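Side-chain contacts in protein SSD1 (Saccharomyces cerevisiae S288C, PDB 7AM1), which binds untranslated regions of mRNAs as a non-enzymatic member of the RNase II family, represses their translation and is implicated in control of the cell cycle: residues Y354-T359 against S450-L455; G393-D398 against G468-S473; F746-P751 against L904-L909. All coordinates share one frame; numbering follows the deposited sequence.

Interaction 1 of 3, residues Y354-T359 against S450-L455; sequences YRRNFT and SVVYTL
Phe358 meets Ser450 and Val452 although their strands are not neighbours: in the mixed sheet of the RNB domain, strand 462-472 runs between 356-358 and 446-456. The two segments have no hydrogen bond in common. Their axes come no nearer than 10.8 Å and diverge by 76°, so long side chains must span the gap, and a phenylalanine and an arginine are suited to that.

The Phe358 ring is swung beside its own backbone N, chi1 -65°, which carries its far end forward. There CZ lies 4.0 Å from Val452 CG2, ring and valine lying alongside one another and pointing opposite ways. CE2 stands 4.1 Å from Ser450 OG, an oblique approach. That hydroxyl is buried, but it is hydrogen-bonded to Ser470 OG and His395 ND1, so its meeting with the ring is simple van der Waals contact.

Arg356 runs fully extended, CG anti to the backbone N with chi1 -179°, until one face of its guanidinium comes against the end of the Phe358 ring, Phe358 CZ lying 3.3 Å from that plane, toward the rim. Arg356 NH1 touches Val452 CG2 at 4.3 Å. Trp466 adds a cation-pi partner, whereas Glu391 makes a long, weak ion pair with the guanidinium.

Between Arg356 and Phe358 in sequence, Asn357 accepts the backbone N of Thr359 on its OD1 at 2.8 Å and forms an Asx turn. No polar group is bonded across the contact: a valine methyl meets an aromatic ring and a flat cation, so its hold probably comes from dispersion and burial.

Interaction 2 of 3, residues G393-D398 against G468-S473; sequences GCHVVD and GESTIS
His395 lies under the CG2 methyl of Ile472 within the mixed beta-sheet of the RNB domain, where strand 446-456 separates the two strands involved. The imidazole is turned beside its backbone N, chi1 -44°, and stands broadside to the incoming methyl. Ile472 CG2 lies over the face, shifted toward the CG-ND1 side, 3.8 Å from the ring centroid and 17° off the normal: a CH-pi contact. The beta-branch of isoleucine supplies both arms for this. Its CG1 occupies the tighter site between backbone N and carbonyl, chi1 67°, and CD1 at the end of that arm comes to 4.1 Å from His395 CB.

The opposite face of the ring rests on the Gly393 carbonyl carbon, 3.8 Å from the plane. Glycine suits this place, since a CB there would stand only 3.1 Å from His395 NE2. Both ring nitrogens are satisfied, ND1 by Ser450 OG and NE2 by His381 ND1, which fixes the ring's rotation. A leucine in place of His395 would probably leave Ser450 and His381 each short of a hydrogen-bonding partner and take the flat face from beneath the Ile472 CG2 methyl. Ser470 turns its hydroxyl to Ser450 and Thr448, not to the imidazole.

At the far end two carboxylates approach one another. Asp398 is paired with Lys677 through OD1 and Arg355 through OD2, and these cations are likely to ease the repulsion. Glu469 has a weak bond from His681 NE2 to its OE2, while its OE1 stands 4.3 Å from Asp398 OD2.

Interaction 3 of 3, residues F746-P751 against L904-L909; sequences FDVFIP and LTVRAL
Strands 745-750 and 903-908 face each other without sharing a hydrogen bond, their backbones closest at Val748 and Val906, whose CA atoms are 8.6 Å apart, a separation that side chains must fill. Two apolar pairs do so. Val748 CG2 meets Val906 CG2 at 4.3 Å, methyl against methyl. Both valines adopt the same conformation, with chi1 of -62° in Val748 and -70° in Val906, which places CG1 opposite the carbonyl carbon and CG2 between that carbon and the backbone N; in each residue it is this more hemmed-in methyl that reaches across. Branched and compact, valine suits an extended strand and fills such a gap without a long arm.

The second pair matches a large residue with a small one. The CA-CB bond of Phe746 points neither at the other strand nor away from it, but the ring extends far enough to bring its end close. Phe746 CZ reaches Ala908 CB at 4.2 Å, the methyl lying at the ring's edge near its plane. Alanine is apt here because the phenyl group already crosses most of the distance.

The five antiparallel strands are ordered 755-760, 745-750, 732-741, 888-896, 903-908, consistent with the OB fold to which the C-terminal domain of the DIS3L2 family belongs. In that order the contact joins the second strand to the fifth, probably across the interior of the curled OB sheet. Val759 of strand 755-760 touches both Phe746 and Val906, and Ile889 and Ile891 of strand 888-896 pack on Phe746 and Val906 respectively. On the reverse side of the strand, Asp747 points away from this apolar layer and pairs with Arg758 through OD1, while its OD2 is hydrogen-bonded to Tyr742 OH.

Overall arrangement
Interactions 1 and 2 belong to one sheet of the RNB domain, and their centres are about 7 Å apart. Their segments alternate along the chain and interleave in space, each contact skipping over a strand that belongs to the other. They are joined directly at Ser450 OG, which stands 2.7 Å from His395 ND1 and 2.4 Å from Ser470 OG, both probable hydrogen bonds. Interaction 3 is remote, in the C-terminal domain across the centre of the chain. Its centre is about 51 Å from that of interaction 1 and 48 Å from that of interaction 2, with nearest atoms about 32 and 31 Å apart.

Interaction 1 of 3, residues Y354-T359 against S450-L455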
ATOM      1  N   TYR A 354      31.980  16.455 -21.357  1.00 83.67           N
ATOM      2  CA  TYR A 354      31.971  17.115 -20.058  1.00 80.76           C
ATOM      3  C   TYR A 354      31.629  16.188 -18.897  1.00 76.42           C
ATOM      4  O   TYR A 354      31.783  16.594 -17.740  1.00 78.25           O
ATOM      5  CB  TYR A 354      30.974  18.279 -20.078  1.00 80.84           C
ATOM      6  N   ARG A 355      31.165  14.970 -19.163  1.00 66.94           N
ATOM      7  CA  ARG A 355      30.715  14.085 -18.099  1.00 60.63           C
ATOM      8  C   ARG A 355      31.893  13.357 -17.467  1.00 58.51           C
ATOM      9  O   ARG A 355      32.858  12.996 -18.149  1.00 60.50           O
ATOM     10  CB  ARG A 355      29.706  13.072 -18.642  1.00 58.55           C
ATOM     11  CG  ARG A 355      28.577  13.702 -19.437  1.00 59.11           C
ATOM     12  CD  ARG A 355      27.467  12.707 -19.751  1.00 59.57           C
ATOM     13  NE  ARG A 355      26.194  13.392 -19.958  1.00 62.13           N
ATOM     14  CZ  ARG A 355      25.143  13.313 -19.146  1.00 63.64           C
ATOM     15  NH1 ARG A 355      25.171  12.550 -18.059  1.00 62.22           N
ATOM     16  NH2 ARG A 355      24.045  13.995 -19.438  1.00 66.12           N
ATOM     17  N   ARG A 356      31.818  13.149 -16.152  1.00 53.89           N
ATOM     18  CA  ARG A 356      32.823  12.334 -15.483  1.00 52.78           C
ATOM     19  C   ARG A 356      32.744  10.917 -16.031  1.00 50.77           C
ATOM     20  O   ARG A 356      31.676  10.300 -16.033  1.00 46.35           O
ATOM     21  CB  ARG A 356      32.616  12.334 -13.970  1.00 53.95           C
ATOM     22  CG  ARG A 356      33.666  11.515 -13.212  1.00 58.15           C
ATOM     23  CD  ARG A 356      33.674  11.819 -11.715  1.00 61.93           C
ATOM     24  NE  ARG A 356      34.564  10.915 -10.987  1.00 65.86           N
ATOM     25  CZ  ARG A 356      34.631  10.821  -9.662  1.00 67.74           C
ATOM     26  NH1 ARG A 356      33.860  11.578  -8.893  1.00 67.04           N
ATOM     27  NH2 ARG A 356      35.474   9.964  -9.102  1.00 69.53           N
ATOM     28  N   ASN A 357      33.871  10.405 -16.508  1.00 56.08           N
ATOM     29  CA  ASN A 357      33.883   9.165 -17.271  1.00 60.46           C
ATOM     30  C   ASN A 357      34.226   7.994 -16.359  1.00 57.96           C
ATOM     31  O   ASN A 357      35.274   7.994 -15.706  1.00 57.68           O
ATOM     32  CB  ASN A 357      34.872   9.257 -18.430  1.00 67.05           C
ATOM     33  CG  ASN A 357      34.725   8.108 -19.399  1.00 70.92           C
ATOM     34  OD1 ASN A 357      35.039   6.964 -19.070  1.00 70.46           O
ATOM     35  ND2 ASN A 357      34.238   8.402 -20.600  1.00 73.80           N
ATOM     36  N   PHE A 358      33.334   7.003 -16.314  1.00 56.13           N
ATOM     37  CA  PHE A 358      33.550   5.767 -15.572  1.00 54.26           C
ATOM     38  C   PHE A 358      33.582   4.565 -16.514  1.00 55.13           C
ATOM     39  O   PHE A 358      33.183   3.464 -16.129  1.00 57.01           O
ATOM     40  CB  PHE A 358      32.459   5.547 -14.517  1.00 50.87           C
ATOM     41  CG  PHE A 358      32.433   6.572 -13.415  1.00 48.72           C
ATOM     42  CD1 PHE A 358      33.372   6.542 -12.394  1.00 48.53           C
ATOM     43  CD2 PHE A 358      31.442   7.544 -13.380  1.00 47.78           C
ATOM     44  CE1 PHE A 358      33.339   7.482 -11.371  1.00 48.47           C
ATOM     45  CE2 PHE A 358      31.404   8.490 -12.363  1.00 47.41           C
ATOM     46  CZ  PHE A 358      32.345   8.456 -11.356  1.00 48.02           C
ATOM     47  N   THR A 359      34.052   4.748 -17.748  1.00 53.82           N
ATOM     48  CA  THR A 359      33.972   3.683 -18.740  1.00 54.04           C
ATOM     49  C   THR A 359      35.221   2.812 -18.802  1.00 55.51           C
ATOM     50  O   THR A 359      35.182   1.753 -19.439  1.00 57.67           O
ATOM     51  CB  THR A 359      33.711   4.263 -20.138  1.00 54.60           C
ATOM     52  OG1 THR A 359      34.798   5.114 -20.518  1.00 55.19           O
ATOM     53  CG2 THR A 359      32.413   5.060 -20.161  1.00 54.16           C
ATOM     54  N   SER A 450      25.406  10.585 -11.100  1.00 42.73           N
ATOM     55  CA  SER A 450      26.101   9.765 -10.123  1.00 41.51           C
ATOM     56  C   SER A 450      26.265  10.498  -8.802  1.00 42.31           C
ATOM     57  O   SER A 450      26.469  11.716  -8.771  1.00 43.49           O
ATOM     58  CB  SER A 450      27.478   9.345 -10.642  1.00 42.01           C
ATOM     59  OG  SER A 450      27.364   8.570 -11.822  1.00 42.99           O
ATOM     60  N   VAL A 451      26.167   9.735  -7.717  1.00 42.18           N
ATOM     61  CA  VAL A 451      26.541  10.175  -6.378  1.00 43.39           C
ATOM     62  C   VAL A 451      27.655   9.249  -5.900  1.00 42.87           C
ATOM     63  O   VAL A 451      27.443   8.039  -5.752  1.00 41.88           O
ATOM     64  CB  VAL A 451      25.344  10.156  -5.415  1.00 44.14           C
ATOM     65  CG1 VAL A 451      25.791  10.538  -4.014  1.00 46.32           C
ATOM     66  CG2 VAL A 451      24.242  11.090  -5.912  1.00 44.14           C
ATOM     67  N   VAL A 452      28.845   9.809  -5.689  1.00 44.15           N
ATOM     68  CA  VAL A 452      30.043   9.036  -5.370  1.00 45.03           C
ATOM     69  C   VAL A 452      30.486   9.395  -3.959  1.00 44.27           C
ATOM     70  O   VAL A 452      30.795  10.559  -3.677  1.00 45.23           O
ATOM     71  CB  VAL A 452      31.167   9.295  -6.386  1.00 47.94           C
ATOM     72  CG1 VAL A 452      32.402   8.468  -6.050  1.00 49.15           C
ATOM     73  CG2 VAL A 452      30.674   8.985  -7.790  1.00 48.31           C
ATOM     74  N   TYR A 453      30.499   8.406  -3.070  1.00 41.78           N
ATOM     75  CA  TYR A 453      30.920   8.608  -1.690  1.00 42.07           C
ATOM     76  C   TYR A 453      32.360   8.142  -1.525  1.00 43.74           C
ATOM     77  O   TYR A 453      32.710   7.042  -1.963  1.00 45.17           O
ATOM     78  CB  TYR A 453      30.014   7.850  -0.720  1.00 40.67           C
ATOM     79  CG  TYR A 453      28.552   8.234  -0.824  1.00 40.99           C
ATOM     80  CD1 TYR A 453      28.064   9.365  -0.185  1.00 41.10           C
ATOM     81  CD2 TYR A 453      27.658   7.461  -1.559  1.00 40.14           C
ATOM     82  CE1 TYR A 453      26.735   9.718  -0.275  1.00 40.90           C
ATOM     83  CE2 TYR A 453      26.319   7.812  -1.657  1.00 39.01           C
ATOM     84  CZ  TYR A 453      25.864   8.935  -1.009  1.00 39.74           C
ATOM     85  OH  TYR A 453      24.537   9.291  -1.105  1.00 40.05           O
ATOM     86  N   THR A 454      33.181   8.973  -0.887  1.00 46.05           N
ATOM     87  CA  THR A 454      34.511   8.584  -0.433  1.00 47.75           C
ATOM     88  C   THR A 454      34.413   8.213   1.042  1.00 45.28           C
ATOM     89  O   THR A 454      33.897   8.994   1.847  1.00 44.90           O
ATOM     90  CB  THR A 454      35.521   9.713  -0.641  1.00 54.17           C
ATOM     91  OG1 THR A 454      35.646   9.997  -2.041  1.00 56.82           O
ATOM     92  CG2 THR A 454      36.877   9.324  -0.098  1.00 56.55           C
ATOM     93  N   LEU A 455      34.861   7.007   1.383  1.00 45.20           N
ATOM     94  CA  LEU A 455      34.659   6.447   2.711  1.00 47.47           C
ATOM     95  C   LEU A 455      35.987   6.141   3.384  1.00 50.39           C
ATOM     96  O   LEU A 455      36.945   5.720   2.727  1.00 52.15           O
ATOM     97  CB  LEU A 455      33.833   5.155   2.645  1.00 48.15           C
ATOM     98  CG  LEU A 455      32.575   5.192   1.781  1.00 49.46           C
ATOM     99  CD1 LEU A 455      31.955   3.814   1.703  1.00 50.02           C
ATOM    100  CD2 LEU A 455      31.582   6.197   2.334  1.00 49.69           C
TER

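Interaction 2 of 3, residues G393-D398 against G468-S473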
ATOM      1  N   GLY A 393      30.424   4.331  -5.761  1.00 41.47           N
ATOM      2  CA  GLY A 393      29.778   5.089  -6.820  1.00 41.05           C
ATOM      3  C   GLY A 393      28.371   4.591  -7.047  1.00 40.83           C
ATOM      4  O   GLY A 393      28.135   3.385  -7.167  1.00 41.66           O
ATOM      5  N   CYS A 394      27.423   5.528  -7.109  1.00 41.63           N
ATOM      6  CA  CYS A 394      26.006   5.231  -7.286  1.00 40.95           C
ATOM      7  C   CYS A 394      25.512   5.951  -8.530  1.00 40.82           C
ATOM      8  O   CYS A 394      25.519   7.185  -8.575  1.00 42.24           O
ATOM      9  CB  CYS A 394      25.215   5.649  -6.047  1.00 40.69           C
ATOM     10  SG  CYS A 394      25.891   4.951  -4.519  1.00 41.66           S
ATOM     11  N   HIS A 395      25.088   5.186  -9.535  1.00 38.66           N
ATOM     12  CA  HIS A 395      24.826   5.707 -10.870  1.00 38.92           C
ATOM     13  C   HIS A 395      23.376   5.455 -11.249  1.00 39.68           C
ATOM     14  O   HIS A 395      22.884   4.326 -11.128  1.00 37.15           O
ATOM     15  CB  HIS A 395      25.750   5.055 -11.906  1.00 40.91           C
ATOM     16  CG  HIS A 395      27.177   4.942 -11.463  1.00 41.45           C
ATOM     17  ND1 HIS A 395      28.034   6.020 -11.412  1.00 42.22           N
ATOM     18  CD2 HIS A 395      27.897   3.870 -11.051  1.00 41.95           C
ATOM     19  CE1 HIS A 395      29.219   5.618 -10.990  1.00 43.14           C
ATOM     20  NE2 HIS A 395      29.164   4.317 -10.762  1.00 42.59           N
ATOM     21  N   VAL A 396      22.704   6.504 -11.723  1.00 41.06           N
ATOM     22  CA  VAL A 396      21.309   6.450 -12.141  1.00 41.66           C
ATOM     23  C   VAL A 396      21.215   6.900 -13.594  1.00 42.45           C
ATOM     24  O   VAL A 396      21.848   7.886 -13.988  1.00 41.39           O
ATOM     25  CB  VAL A 396      20.419   7.340 -11.248  1.00 41.92           C
ATOM     26  CG1 VAL A 396      18.976   7.303 -11.741  1.00 42.85           C
ATOM     27  CG2 VAL A 396      20.513   6.907  -9.793  1.00 40.56           C
ATOM     28  N   VAL A 397      20.427   6.171 -14.391  1.00 42.80           N
ATOM     29  CA  VAL A 397      20.211   6.560 -15.780  1.00 46.72           C
ATOM     30  C   VAL A 397      19.766   8.016 -15.845  1.00 47.08           C
ATOM     31  O   VAL A 397      18.853   8.438 -15.127  1.00 45.49           O
ATOM     32  CB  VAL A 397      19.180   5.629 -16.444  1.00 49.99           C
ATOM     33  CG1 VAL A 397      18.821   6.147 -17.830  1.00 51.88           C
ATOM     34  CG2 VAL A 397      19.720   4.215 -16.526  1.00 51.88           C
ATOM     35  N   ASP A 398      20.411   8.787 -16.722  1.00 49.38           N
ATOM     36  CA  ASP A 398      20.103  10.208 -16.897  1.00 49.37           C
ATOM     37  C   ASP A 398      18.993  10.338 -17.939  1.00 47.80           C
ATOM     38  O   ASP A 398      19.198  10.764 -19.078  1.00 47.43           O
ATOM     39  CB  ASP A 398      21.359  10.978 -17.291  1.00 50.60           C
ATOM     40  CG  ASP A 398      21.155  12.491 -17.307  1.00 51.24           C
ATOM     41  OD1 ASP A 398      20.002  12.960 -17.181  1.00 50.59           O
ATOM     42  OD2 ASP A 398      22.166  13.216 -17.438  1.00 51.61           O
ATOM     43  N   GLY A 468      27.259  14.617  -9.756  1.00 46.02           N
ATOM     44  CA  GLY A 468      27.407  15.236 -11.061  1.00 46.39           C
ATOM     45  C   GLY A 468      26.959  14.318 -12.175  1.00 46.49           C
ATOM     46  O   GLY A 468      26.523  13.183 -11.949  1.00 44.86           O
ATOM     47  N   GLU A 469      27.064  14.844 -13.394  1.00 49.20           N
ATOM     48  CA  GLU A 469      26.773  14.074 -14.596  1.00 50.49           C
ATOM     49  C   GLU A 469      27.949  13.170 -14.940  1.00 50.39           C
ATOM     50  O   GLU A 469      29.112  13.530 -14.730  1.00 50.79           O
ATOM     51  CB  GLU A 469      26.461  15.014 -15.758  1.00 52.88           C
ATOM     52  CG  GLU A 469      25.214  15.866 -15.520  1.00 54.05           C
ATOM     53  CD  GLU A 469      25.005  16.918 -16.589  1.00 56.55           C
ATOM     54  OE1 GLU A 469      23.836  17.187 -16.942  1.00 56.79           O
ATOM     55  OE2 GLU A 469      26.013  17.465 -17.085  1.00 58.11           O
ATOM     56  N   SER A 470      27.641  11.985 -15.465  1.00 49.47           N
ATOM     57  CA  SER A 470      28.656  10.963 -15.661  1.00 48.97           C
ATOM     58  C   SER A 470      28.297  10.096 -16.859  1.00 48.35           C
ATOM     59  O   SER A 470      27.248  10.258 -17.491  1.00 47.95           O
ATOM     60  CB  SER A 470      28.804  10.090 -14.409  1.00 48.32           C
ATOM     61  OG  SER A 470      27.560   9.498 -14.068  1.00 48.92           O
ATOM     62  N   THR A 471      29.193   9.163 -17.158  1.00 47.77           N
ATOM     63  CA  THR A 471      29.006   8.154 -18.189  1.00 49.52           C
ATOM     64  C   THR A 471      29.590   6.859 -17.646  1.00 48.51           C
ATOM     65  O   THR A 471      30.706   6.861 -17.114  1.00 48.23           O
ATOM     66  CB  THR A 471      29.700   8.548 -19.498  1.00 54.31           C
ATOM     67  OG1 THR A 471      29.168   9.791 -19.972  1.00 56.44           O
ATOM     68  CG2 THR A 471      29.505   7.482 -20.559  1.00 56.09           C
ATOM     69  N   ILE A 472      28.840   5.765 -17.774  1.00 48.57           N
ATOM     70  CA  ILE A 472      29.277   4.468 -17.278  1.00 49.74           C
ATOM     71  C   ILE A 472      29.209   3.464 -18.418  1.00 52.10           C
ATOM     72  O   ILE A 472      28.525   3.663 -19.424  1.00 52.04           O
ATOM     73  CB  ILE A 472      28.440   3.969 -16.073  1.00 47.41           C
ATOM     74  CG1 ILE A 472      26.993   3.662 -16.483  1.00 47.19           C
ATOM     75  CG2 ILE A 472      28.473   4.995 -14.947  1.00 45.60           C
ATOM     76  CD1 ILE A 472      26.177   2.966 -15.400  1.00 45.78           C
ATOM     77  N   SER A 473      29.948   2.368 -18.243  1.00 54.79           N
ATOM     78  CA  SER A 473      29.870   1.204 -19.122  1.00 56.97           C
ATOM     79  C   SER A 473      29.968  -0.013 -18.218  1.00 54.47           C
ATOM     80  O   SER A 473      31.064  -0.452 -17.861  1.00 55.22           O
ATOM     81  CB  SER A 473      30.990   1.209 -20.165  1.00 61.81           C
ATOM     82  OG  SER A 473      30.838   0.126 -21.066  1.00 64.75           O
TER

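Interaction 3 of 3, residues F746-P751 against L904-L909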
ATOM      1  N   PHE A 746     -12.259 -10.467  17.005  1.00 37.30           N
ATOM      2  CA  PHE A 746     -10.835 -10.289  17.238  1.00 37.98           C
ATOM      3  C   PHE A 746     -10.114 -10.363  15.903  1.00 36.38           C
ATOM      4  O   PHE A 746     -10.583 -11.010  14.963  1.00 33.42           O
ATOM      5  CB  PHE A 746     -10.276 -11.327  18.224  1.00 39.57           C
ATOM      6  CG  PHE A 746     -10.482 -12.768  17.810  1.00 39.56           C
ATOM      7  CD1 PHE A 746     -11.682 -13.417  18.068  1.00 39.43           C
ATOM      8  CD2 PHE A 746      -9.464 -13.480  17.195  1.00 39.35           C
ATOM      9  CE1 PHE A 746     -11.870 -14.746  17.707  1.00 39.01           C
ATOM     10  CE2 PHE A 746      -9.644 -14.812  16.826  1.00 39.31           C
ATOM     11  CZ  PHE A 746     -10.853 -15.444  17.084  1.00 39.23           C
ATOM     12  N   ASP A 747      -8.973  -9.685  15.834  1.00 38.67           N
ATOM     13  CA  ASP A 747      -8.161  -9.645  14.628  1.00 39.11           C
ATOM     14  C   ASP A 747      -7.046 -10.677  14.712  1.00 38.71           C
ATOM     15  O   ASP A 747      -6.440 -10.877  15.770  1.00 40.03           O
ATOM     16  CB  ASP A 747      -7.573  -8.248  14.412  1.00 39.93           C
ATOM     17  CG  ASP A 747      -8.643  -7.188  14.242  1.00 40.94           C
ATOM     18  OD1 ASP A 747      -9.775  -7.555  13.853  1.00 40.35           O
ATOM     19  OD2 ASP A 747      -8.354  -5.996  14.493  1.00 40.86           O
ATOM     20  N   VAL A 748      -6.789 -11.336  13.590  1.00 36.40           N
ATOM     21  CA  VAL A 748      -5.693 -12.283  13.462  1.00 36.85           C
ATOM     22  C   VAL A 748      -4.868 -11.852  12.262  1.00 37.34           C
ATOM     23  O   VAL A 748      -5.383 -11.241  11.320  1.00 36.70           O
ATOM     24  CB  VAL A 748      -6.188 -13.737  13.292  1.00 38.01           C
ATOM     25  CG1 VAL A 748      -6.971 -14.187  14.520  1.00 37.58           C
ATOM     26  CG2 VAL A 748      -7.045 -13.864  12.039  1.00 38.68           C
ATOM     27  N   PHE A 749      -3.581 -12.163  12.295  1.00 39.55           N
ATOM     28  CA  PHE A 749      -2.747 -11.970  11.121  1.00 39.37           C
ATOM     29  C   PHE A 749      -1.997 -13.260  10.843  1.00 37.76           C
ATOM     30  O   PHE A 749      -1.762 -14.081  11.737  1.00 36.92           O
ATOM     31  CB  PHE A 749      -1.790 -10.771  11.272  1.00 40.93           C
ATOM     32  CG  PHE A 749      -0.743 -10.945  12.320  1.00 42.01           C
ATOM     33  CD1 PHE A 749      -1.069 -10.869  13.661  1.00 42.73           C
ATOM     34  CD2 PHE A 749       0.576 -11.149  11.961  1.00 43.48           C
ATOM     35  CE1 PHE A 749      -0.102 -11.018  14.633  1.00 44.55           C
ATOM     36  CE2 PHE A 749       1.551 -11.302  12.924  1.00 44.65           C
ATOM     37  CZ  PHE A 749       1.212 -11.235  14.266  1.00 45.00           C
ATOM     38  N   ILE A 750      -1.672 -13.446   9.573  1.00 37.83           N
ATOM     39  CA  ILE A 750      -1.074 -14.682   9.087  1.00 39.08           C
ATOM     40  C   ILE A 750       0.171 -14.257   8.320  1.00 39.30           C
ATOM     41  O   ILE A 750       0.069 -13.889   7.141  1.00 38.95           O
ATOM     42  CB  ILE A 750      -2.070 -15.464   8.219  1.00 40.49           C
ATOM     43  CG1 ILE A 750      -3.437 -15.525   8.917  1.00 42.60           C
ATOM     44  CG2 ILE A 750      -1.551 -16.872   7.954  1.00 40.55           C
ATOM     45  CD1 ILE A 750      -4.561 -16.083   8.061  1.00 43.71           C
ATOM     46  N   PRO A 751       1.351 -14.244   8.949  1.00 41.53           N
ATOM     47  CA  PRO A 751       2.537 -13.718   8.251  1.00 42.69           C
ATOM     48  C   PRO A 751       2.859 -14.460   6.970  1.00 42.53           C
ATOM     49  O   PRO A 751       3.450 -13.870   6.055  1.00 42.53           O
ATOM     50  CB  PRO A 751       3.656 -13.868   9.292  1.00 44.37           C
ATOM     51  CG  PRO A 751       2.958 -13.905  10.606  1.00 44.36           C
ATOM     52  CD  PRO A 751       1.643 -14.590  10.352  1.00 42.73           C
ATOM     53  N   LEU A 904     -11.743 -11.917   1.460  1.00 34.02           N
ATOM     54  CA  LEU A 904     -11.123 -12.837   2.397  1.00 33.98           C
ATOM     55  C   LEU A 904     -11.912 -12.838   3.695  1.00 33.43           C
ATOM     56  O   LEU A 904     -12.297 -11.781   4.201  1.00 33.56           O
ATOM     57  CB  LEU A 904      -9.676 -12.438   2.670  1.00 34.39           C
ATOM     58  CG  LEU A 904      -8.758 -12.451   1.454  1.00 35.96           C
ATOM     59  CD1 LEU A 904      -7.459 -11.695   1.757  1.00 36.15           C
ATOM     60  CD2 LEU A 904      -8.476 -13.892   1.039  1.00 37.76           C
ATOM     61  N   THR A 905     -12.154 -14.029   4.228  1.00 31.50           N
ATOM     62  CA  THR A 905     -12.884 -14.175   5.475  1.00 32.83           C
ATOM     63  C   THR A 905     -12.191 -15.231   6.320  1.00 32.14           C
ATOM     64  O   THR A 905     -11.589 -16.173   5.796  1.00 33.62           O
ATOM     65  CB  THR A 905     -14.354 -14.577   5.248  1.00 35.10           C
ATOM     66  OG1 THR A 905     -14.408 -15.833   4.557  1.00 36.10           O
ATOM     67  CG2 THR A 905     -15.100 -13.522   4.436  1.00 36.19           C
ATOM     68  N   VAL A 906     -12.293 -15.072   7.634  1.00 32.75           N
ATOM     69  CA  VAL A 906     -11.669 -15.989   8.576  1.00 34.24           C
ATOM     70  C   VAL A 906     -12.678 -16.384   9.642  1.00 35.22           C
ATOM     71  O   VAL A 906     -13.564 -15.605  10.011  1.00 35.76           O
ATOM     72  CB  VAL A 906     -10.412 -15.379   9.240  1.00 33.97           C
ATOM     73  CG1 VAL A 906      -9.297 -15.250   8.231  1.00 33.47           C
ATOM     74  CG2 VAL A 906     -10.742 -14.035   9.873  1.00 34.14           C
ATOM     75  N   ARG A 907     -12.535 -17.613  10.131  1.00 34.84           N
ATOM     76  CA  ARG A 907     -13.331 -18.140  11.227  1.00 35.76           C
ATOM     77  C   ARG A 907     -12.432 -18.940  12.156  1.00 35.93           C
ATOM     78  O   ARG A 907     -11.491 -19.601  11.705  1.00 36.73           O
ATOM     79  CB  ARG A 907     -14.477 -19.020  10.718  1.00 38.02           C
ATOM     80  CG  ARG A 907     -15.473 -18.289   9.842  1.00 41.05           C
ATOM     81  CD  ARG A 907     -16.308 -19.251   9.027  1.00 46.48           C
ATOM     82  NE  ARG A 907     -17.659 -18.734   8.838  1.00 52.76           N
ATOM     83  CZ  ARG A 907     -18.703 -19.469   8.470  1.00 58.53           C
ATOM     84  NH1 ARG A 907     -18.571 -20.774   8.243  1.00 60.08           N
ATOM     85  NH2 ARG A 907     -19.890 -18.895   8.339  1.00 60.67           N
ATOM     86  N   ALA A 908     -12.720 -18.868  13.451  1.00 36.68           N
ATOM     87  CA  ALA A 908     -12.044 -19.726  14.412  1.00 38.03           C
ATOM     88  C   ALA A 908     -12.564 -21.150  14.297  1.00 38.38           C
ATOM     89  O   ALA A 908     -13.766 -21.382  14.136  1.00 36.28           O
ATOM     90  CB  ALA A 908     -12.254 -19.223  15.840  1.00 39.25           C
ATOM     91  N   LEU A 909     -11.639 -22.101  14.369  1.00 40.42           N
ATOM     92  CA  LEU A 909     -11.989 -23.508  14.491  1.00 41.33           C
ATOM     93  C   LEU A 909     -12.699 -23.730  15.821  1.00 41.51           C
ATOM     94  O   LEU A 909     -12.282 -23.202  16.855  1.00 42.19           O
ATOM     95  CB  LEU A 909     -10.720 -24.359  14.405  1.00 41.90           C
ATOM     96  CG  LEU A 909     -10.847 -25.882  14.391  1.00 44.00           C
ATOM     97  CD1 LEU A 909     -11.449 -26.352  13.079  1.00 44.56           C
ATOM     98  CD2 LEU A 909      -9.497 -26.554  14.634  1.00 44.39           C
TER